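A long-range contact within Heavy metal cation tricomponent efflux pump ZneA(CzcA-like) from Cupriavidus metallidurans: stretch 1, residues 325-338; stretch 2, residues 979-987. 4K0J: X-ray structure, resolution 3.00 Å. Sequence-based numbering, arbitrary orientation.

Stretch 1 325-338: NLVDATVHTVGKTL
Stretch 2 979-987: HGLGSDVQR

A turn containing two glycines can lie closely against a helix, because a residue without a side chain lets backbone meet backbone; the contact between residues 325-338 and 979-987 of ZneA, more than 640 positions apart in one chain, is a worked example. Stretch 1 is helical throughout, near phi/psi -63/-43, with hydrogen bonds from each N, from Ala329 on, to the O four residues earlier, as in Ala329 N to Asn325 O at 2.9 Å. Stretch 2 presents a type II turn from Gly980 to Ser983, with Leu981 at -80/122 and Gly982 at 120/-2, and Arg987 belongs to a helix that continues beyond the stretch.

The apolar end comes first. Leu326 (chi1 t, chi2 p) points sideways, yet its CD1 reaches Leu981 CD1 at 3.8 Å. One helical turn on, Ala329 CB points toward the loop and packs 3.6 Å from the same Leu981 CD1, a side chain held in the m, t rotamer. At Thr330 the backbones draw together: its CA lies 4.7 Å from Gly982 CA and makes a CA-H...O contact of 3.2 Å with Leu981 O. Its hydroxyl turns back into the helix (chi1 m), OG1 donating to Leu326 O at 2.9 Å.

Thr333, also m, points toward the turn, its CA 5.6 Å from Gly980 CA. OG1 lies 3.0 Å from Leu981 O and 2.9 Å from Ala329 O, two acceptors for one proton, and the geometry does not settle which receives it. A CB on Gly980 would fall 2.4 Å from Thr333 OG1, a clash; the phi/psi of 144/157 independently calls for glycine. Meanwhile Thr333 CG2 packs 3.7 Å from Ser983 CB.

Farther along, Val334 (t) sets CG2 3.7 Å from Gln986 NE2. Finally, Thr337 (m) faces Gln986, OG1 standing 4.0 Å from OE1, while the same OG1 donates to Thr333 O at 2.9 Å.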

ATOM      1  N   ASN C 325      -9.641  20.677  26.098  1.00 34.93           N
ATOM      2  CA  ASN C 325      -9.177  21.492  27.218  1.00 40.28           C
ATOM      3  C   ASN C 325      -7.674  21.724  27.134  1.00 44.11           C
ATOM      4  O   ASN C 325      -7.191  22.850  27.273  1.00 45.30           O
ATOM      5  CB  ASN C 325      -9.486  20.815  28.553  1.00 42.43           C
ATOM      6  CG  ASN C 325     -10.941  20.408  28.686  1.00 49.59           C
ATOM      7  OD1 ASN C 325     -11.832  21.057  28.139  1.00 49.93           O
ATOM      8  ND2 ASN C 325     -11.189  19.324  29.427  1.00 50.82           N
ATOM      9  N   LEU C 326      -6.939  20.641  26.912  1.00 40.52           N
ATOM     10  CA  LEU C 326      -5.492  20.708  26.850  1.00 40.66           C
ATOM     11  C   LEU C 326      -5.059  21.563  25.668  1.00 47.01           C
ATOM     12  O   LEU C 326      -4.128  22.361  25.782  1.00 47.45           O
ATOM     13  CB  LEU C 326      -4.894  19.307  26.758  1.00 36.15           C
ATOM     14  CG  LEU C 326      -3.369  19.201  26.814  1.00 40.03           C
ATOM     15  CD1 LEU C 326      -2.803  20.095  27.906  1.00 38.25           C
ATOM     16  CD2 LEU C 326      -2.959  17.753  27.051  1.00 39.14           C
ATOM     17  N   VAL C 327      -5.739  21.403  24.535  1.00 49.07           N
ATOM     18  CA  VAL C 327      -5.435  22.231  23.369  1.00 42.35           C
ATOM     19  C   VAL C 327      -5.649  23.710  23.700  1.00 45.19           C
ATOM     20  O   VAL C 327      -4.859  24.571  23.309  1.00 50.10           O
ATOM     21  CB  VAL C 327      -6.268  21.808  22.139  1.00 34.81           C
ATOM     22  CG1 VAL C 327      -6.054  22.763  20.989  1.00 35.21           C
ATOM     23  CG2 VAL C 327      -5.884  20.408  21.716  1.00 34.42           C
ATOM     24  N   ASP C 328      -6.704  23.990  24.458  1.00 44.50           N
ATOM     25  CA  ASP C 328      -6.999  25.348  24.899  1.00 47.78           C
ATOM     26  C   ASP C 328      -5.882  25.924  25.760  1.00 47.82           C
ATOM     27  O   ASP C 328      -5.327  26.973  25.449  1.00 49.58           O
ATOM     28  CB  ASP C 328      -8.314  25.382  25.678  1.00 54.14           C
ATOM     29  CG  ASP C 328      -9.506  25.041  24.814  1.00 66.83           C
ATOM     30  OD1 ASP C 328      -9.300  24.661  23.641  1.00 69.18           O
ATOM     31  OD2 ASP C 328     -10.648  25.147  25.312  1.00 73.52           O
ATOM     32  N   ALA C 329      -5.559  25.235  26.847  1.00 46.41           N
ATOM     33  CA  ALA C 329      -4.522  25.705  27.759  1.00 49.07           C
ATOM     34  C   ALA C 329      -3.181  25.860  27.044  1.00 60.42           C
ATOM     35  O   ALA C 329      -2.400  26.765  27.355  1.00 75.72           O
ATOM     36  CB  ALA C 329      -4.391  24.766  28.938  1.00 50.89           C
ATOM     37  N   THR C 330      -2.928  24.983  26.076  1.00 54.61           N
ATOM     38  CA  THR C 330      -1.690  25.031  25.307  1.00 52.74           C
ATOM     39  C   THR C 330      -1.638  26.237  24.368  1.00 64.19           C
ATOM     40  O   THR C 330      -0.617  26.923  24.303  1.00 65.70           O
ATOM     41  CB  THR C 330      -1.446  23.728  24.523  1.00 46.35           C
ATOM     42  OG1 THR C 330      -1.251  22.647  25.442  1.00 51.82           O
ATOM     43  CG2 THR C 330      -0.208  23.854  23.661  1.00 38.25           C
ATOM     44  N   VAL C 331      -2.727  26.512  23.652  1.00 69.83           N
ATOM     45  CA  VAL C 331      -2.744  27.684  22.770  1.00 76.08           C
ATOM     46  C   VAL C 331      -2.783  28.986  23.564  1.00 70.46           C
ATOM     47  O   VAL C 331      -2.350  30.026  23.072  1.00 81.85           O
ATOM     48  CB  VAL C 331      -3.904  27.675  21.746  1.00 88.98           C
ATOM     49  CG1 VAL C 331      -3.856  26.423  20.890  1.00 89.74           C
ATOM     50  CG2 VAL C 331      -5.248  27.813  22.440  1.00 98.55           C
ATOM     51  N   HIS C 332      -3.299  28.928  24.787  1.00 55.51           N
ATOM     52  CA  HIS C 332      -3.287  30.099  25.653  1.00 61.75           C
ATOM     53  C   HIS C 332      -1.870  30.372  26.142  1.00 63.25           C
ATOM     54  O   HIS C 332      -1.412  31.516  26.136  1.00 65.97           O
ATOM     55  CB  HIS C 332      -4.231  29.922  26.846  1.00 67.48           C
ATOM     56  CG  HIS C 332      -4.271  31.108  27.762  1.00 75.39           C
ATOM     57  ND1 HIS C 332      -3.366  31.291  28.785  1.00 78.94           N
ATOM     58  CD2 HIS C 332      -5.106  32.174  27.806  1.00 77.24           C
ATOM     59  CE1 HIS C 332      -3.643  32.416  29.421  1.00 79.04           C
ATOM     60  NE2 HIS C 332      -4.695  32.970  28.846  1.00 79.45           N
ATOM     61  N   THR C 333      -1.181  29.313  26.557  1.00 59.03           N
ATOM     62  CA  THR C 333       0.187  29.433  27.049  1.00 59.43           C
ATOM     63  C   THR C 333       1.162  29.870  25.956  1.00 66.52           C
ATOM     64  O   THR C 333       1.946  30.802  26.145  1.00 72.74           O
ATOM     65  CB  THR C 333       0.663  28.115  27.656  1.00 63.00           C
ATOM     66  OG1 THR C 333      -0.134  27.815  28.807  1.00 67.39           O
ATOM     67  CG2 THR C 333       2.119  28.214  28.066  1.00 72.38           C
ATOM     68  N   VAL C 334       1.105  29.196  24.811  1.00 62.72           N
ATOM     69  CA  VAL C 334       1.941  29.554  23.670  1.00 59.10           C
ATOM     70  C   VAL C 334       1.577  30.935  23.120  1.00 62.62           C
ATOM     71  O   VAL C 334       2.452  31.707  22.729  1.00 68.96           O
ATOM     72  CB  VAL C 334       1.845  28.503  22.546  1.00 49.89           C
ATOM     73  CG1 VAL C 334       2.644  28.944  21.327  1.00 42.07           C
ATOM     74  CG2 VAL C 334       2.326  27.151  23.042  1.00 46.68           C
ATOM     75  N   GLY C 335       0.285  31.248  23.098  1.00 56.90           N
ATOM     76  CA  GLY C 335      -0.163  32.554  22.643  1.00 60.14           C
ATOM     77  C   GLY C 335       0.379  33.678  23.510  1.00 62.27           C
ATOM     78  O   GLY C 335       0.930  34.664  23.006  1.00 65.48           O
ATOM     79  N   LYS C 336       0.223  33.516  24.821  1.00 58.90           N
ATOM     80  CA  LYS C 336       0.725  34.480  25.792  1.00 65.53           C
ATOM     81  C   LYS C 336       2.240  34.616  25.655  1.00 80.73           C
ATOM     82  O   LYS C 336       2.777  35.726  25.684  1.00 91.21           O
ATOM     83  CB  LYS C 336       0.355  34.033  27.206  1.00 66.80           C
ATOM     84  CG  LYS C 336       0.171  35.156  28.216  1.00 76.32           C
ATOM     85  CD  LYS C 336      -0.256  34.590  29.569  1.00 85.51           C
ATOM     86  CE  LYS C 336      -0.511  35.687  30.593  1.00 92.59           C
ATOM     87  NZ  LYS C 336      -1.684  36.532  30.237  1.00 91.93           N
ATOM     88  N   THR C 337       2.918  33.482  25.487  1.00 85.54           N
ATOM     89  CA  THR C 337       4.373  33.466  25.334  1.00 89.98           C
ATOM     90  C   THR C 337       4.840  34.257  24.113  1.00 88.35           C
ATOM     91  O   THR C 337       5.646  35.185  24.235  1.00 99.80           O
ATOM     92  CB  THR C 337       4.925  32.031  25.236  1.00 92.60           C
ATOM     93  OG1 THR C 337       4.765  31.366  26.495  1.00 90.48           O
ATOM     94  CG2 THR C 337       6.400  32.055  24.873  1.00 98.15           C
ATOM     95  N   LEU C 338       4.333  33.889  22.941  1.00 74.12           N
ATOM     96  CA  LEU C 338       4.718  34.560  21.702  1.00 76.79           C
ATOM     97  C   LEU C 338       4.356  36.047  21.706  1.00 73.96           C
ATOM     98  O   LEU C 338       5.110  36.873  21.191  1.00 75.58           O
ATOM     99  CB  LEU C 338       4.106  33.860  20.486  1.00 73.26           C
ATOM    100  CG  LEU C 338       4.423  32.371  20.334  1.00 67.62           C
ATOM    101  CD1 LEU C 338       3.914  31.852  19.001  1.00 64.98           C
ATOM    102  CD2 LEU C 338       5.914  32.102  20.491  1.00 67.96           C
ATOM    103  N   HIS C 979       3.844  29.115  34.264  1.00134.44           N
ATOM    104  CA  HIS C 979       2.434  29.262  34.613  1.00154.91           C
ATOM    105  C   HIS C 979       1.498  28.928  33.454  1.00150.64           C
ATOM    106  O   HIS C 979       1.020  29.816  32.746  1.00155.08           O
ATOM    107  CB  HIS C 979       2.160  30.677  35.126  1.00171.15           C
ATOM    108  CG  HIS C 979       3.078  31.109  36.227  1.00183.74           C
ATOM    109  ND1 HIS C 979       2.983  30.618  37.511  1.00188.26           N
ATOM    110  CD2 HIS C 979       4.110  31.986  36.235  1.00190.18           C
ATOM    111  CE1 HIS C 979       3.918  31.174  38.263  1.00192.98           C
ATOM    112  NE2 HIS C 979       4.614  32.008  37.512  1.00194.49           N
ATOM    113  N   GLY C 980       1.241  27.636  33.270  1.00136.31           N
ATOM    114  CA  GLY C 980       0.340  27.183  32.227  1.00124.22           C
ATOM    115  C   GLY C 980       0.762  25.883  31.573  1.00111.00           C
ATOM    116  O   GLY C 980       1.937  25.507  31.604  1.00113.81           O
ATOM    117  N   LEU C 981      -0.209  25.194  30.978  1.00 90.27           N
ATOM    118  CA  LEU C 981       0.047  23.946  30.271  1.00 71.83           C
ATOM    119  C   LEU C 981       0.607  24.231  28.885  1.00 64.52           C
ATOM    120  O   LEU C 981      -0.029  24.918  28.087  1.00 55.71           O
ATOM    121  CB  LEU C 981      -1.245  23.137  30.136  1.00 40.87           C
ATOM    122  CG  LEU C 981      -1.956  22.701  31.415  1.00 41.19           C
ATOM    123  CD1 LEU C 981      -3.287  22.061  31.075  1.00 40.91           C
ATOM    124  CD2 LEU C 981      -1.086  21.742  32.219  1.00 45.70           C
ATOM    125  N   GLY C 982       1.793  23.704  28.599  1.00 67.77           N
ATOM    126  CA  GLY C 982       2.390  23.859  27.284  1.00 67.77           C
ATOM    127  C   GLY C 982       3.725  24.569  27.318  1.00 68.62           C
ATOM    128  O   GLY C 982       4.371  24.756  26.286  1.00 62.18           O
ATOM    129  N   SER C 983       4.138  24.969  28.513  1.00 77.36           N
ATOM    130  CA  SER C 983       5.418  25.631  28.697  1.00 84.52           C
ATOM    131  C   SER C 983       6.403  24.669  29.333  1.00 85.44           C
ATOM    132  O   SER C 983       7.487  25.063  29.756  1.00 90.21           O
ATOM    133  CB  SER C 983       5.252  26.857  29.590  1.00 94.08           C
ATOM    134  OG  SER C 983       4.783  26.485  30.875  1.00 95.23           O
ATOM    135  N   ASP C 984       6.018  23.400  29.399  1.00 87.10           N
ATOM    136  CA  ASP C 984       6.821  22.394  30.084  1.00 89.34           C
ATOM    137  C   ASP C 984       7.830  21.724  29.158  1.00 76.12           C
ATOM    138  O   ASP C 984       8.166  20.559  29.340  1.00 87.80           O
ATOM    139  CB  ASP C 984       5.919  21.337  30.726  1.00 94.69           C
ATOM    140  CG  ASP C 984       5.143  21.872  31.911  1.00 96.21           C
ATOM    141  OD1 ASP C 984       5.632  21.724  33.050  1.00 99.94           O
ATOM    142  OD2 ASP C 984       4.045  22.435  31.709  1.00 93.75           O
ATOM    143  N   VAL C 985       8.310  22.459  28.164  1.00 51.95           N
ATOM    144  CA  VAL C 985       9.332  21.938  27.267  1.00 51.66           C
ATOM    145  C   VAL C 985      10.092  23.091  26.636  1.00 62.27           C
ATOM    146  O   VAL C 985      11.163  22.906  26.064  1.00 64.22           O
ATOM    147  CB  VAL C 985       8.726  21.058  26.157  1.00 50.95           C
ATOM    148  CG1 VAL C 985       8.150  21.922  25.039  1.00 43.55           C
ATOM    149  CG2 VAL C 985       9.773  20.105  25.609  1.00 45.57           C
ATOM    150  N   GLN C 986       9.527  24.287  26.759  1.00 71.37           N
ATOM    151  CA  GLN C 986      10.113  25.489  26.185  1.00 79.20           C
ATOM    152  C   GLN C 986      11.113  26.101  27.156  1.00 77.70           C
ATOM    153  O   GLN C 986      12.159  26.607  26.753  1.00 78.06           O
ATOM    154  CB  GLN C 986       9.011  26.501  25.892  1.00 86.06           C
ATOM    155  CG  GLN C 986       7.741  25.875  25.356  1.00 89.26           C
ATOM    156  CD  GLN C 986       6.540  26.779  25.524  1.00 95.93           C
ATOM    157  OE1 GLN C 986       6.615  27.821  26.181  1.00 94.86           O
ATOM    158  NE2 GLN C 986       5.419  26.384  24.933  1.00100.37           N
ATOM    159  N   ARG C 987      10.774  26.053  28.439  1.00 75.34           N
ATOM    160  CA  ARG C 987      11.629  26.595  29.489  1.00 77.67           C
ATOM    161  C   ARG C 987      13.081  26.103  29.492  1.00 82.01           C
ATOM    162  O   ARG C 987      13.965  26.844  29.899  1.00 88.81           O
ATOM    163  CB  ARG C 987      11.000  26.381  30.864  1.00 74.45           C
ATOM    164  CG  ARG C 987       9.686  27.102  31.049  1.00 81.58           C
ATOM    165  CD  ARG C 987       9.249  27.059  32.496  1.00 92.68           C
ATOM    166  NE  ARG C 987       9.232  25.696  33.018  1.00100.21           N
ATOM    167  CZ  ARG C 987       8.205  24.863  32.897  1.00100.85           C
ATOM    168  NH1 ARG C 987       7.107  25.250  32.266  1.00100.61           N
ATOM    169  NH2 ARG C 987       8.277  23.640  33.401  1.00104.71           N
TER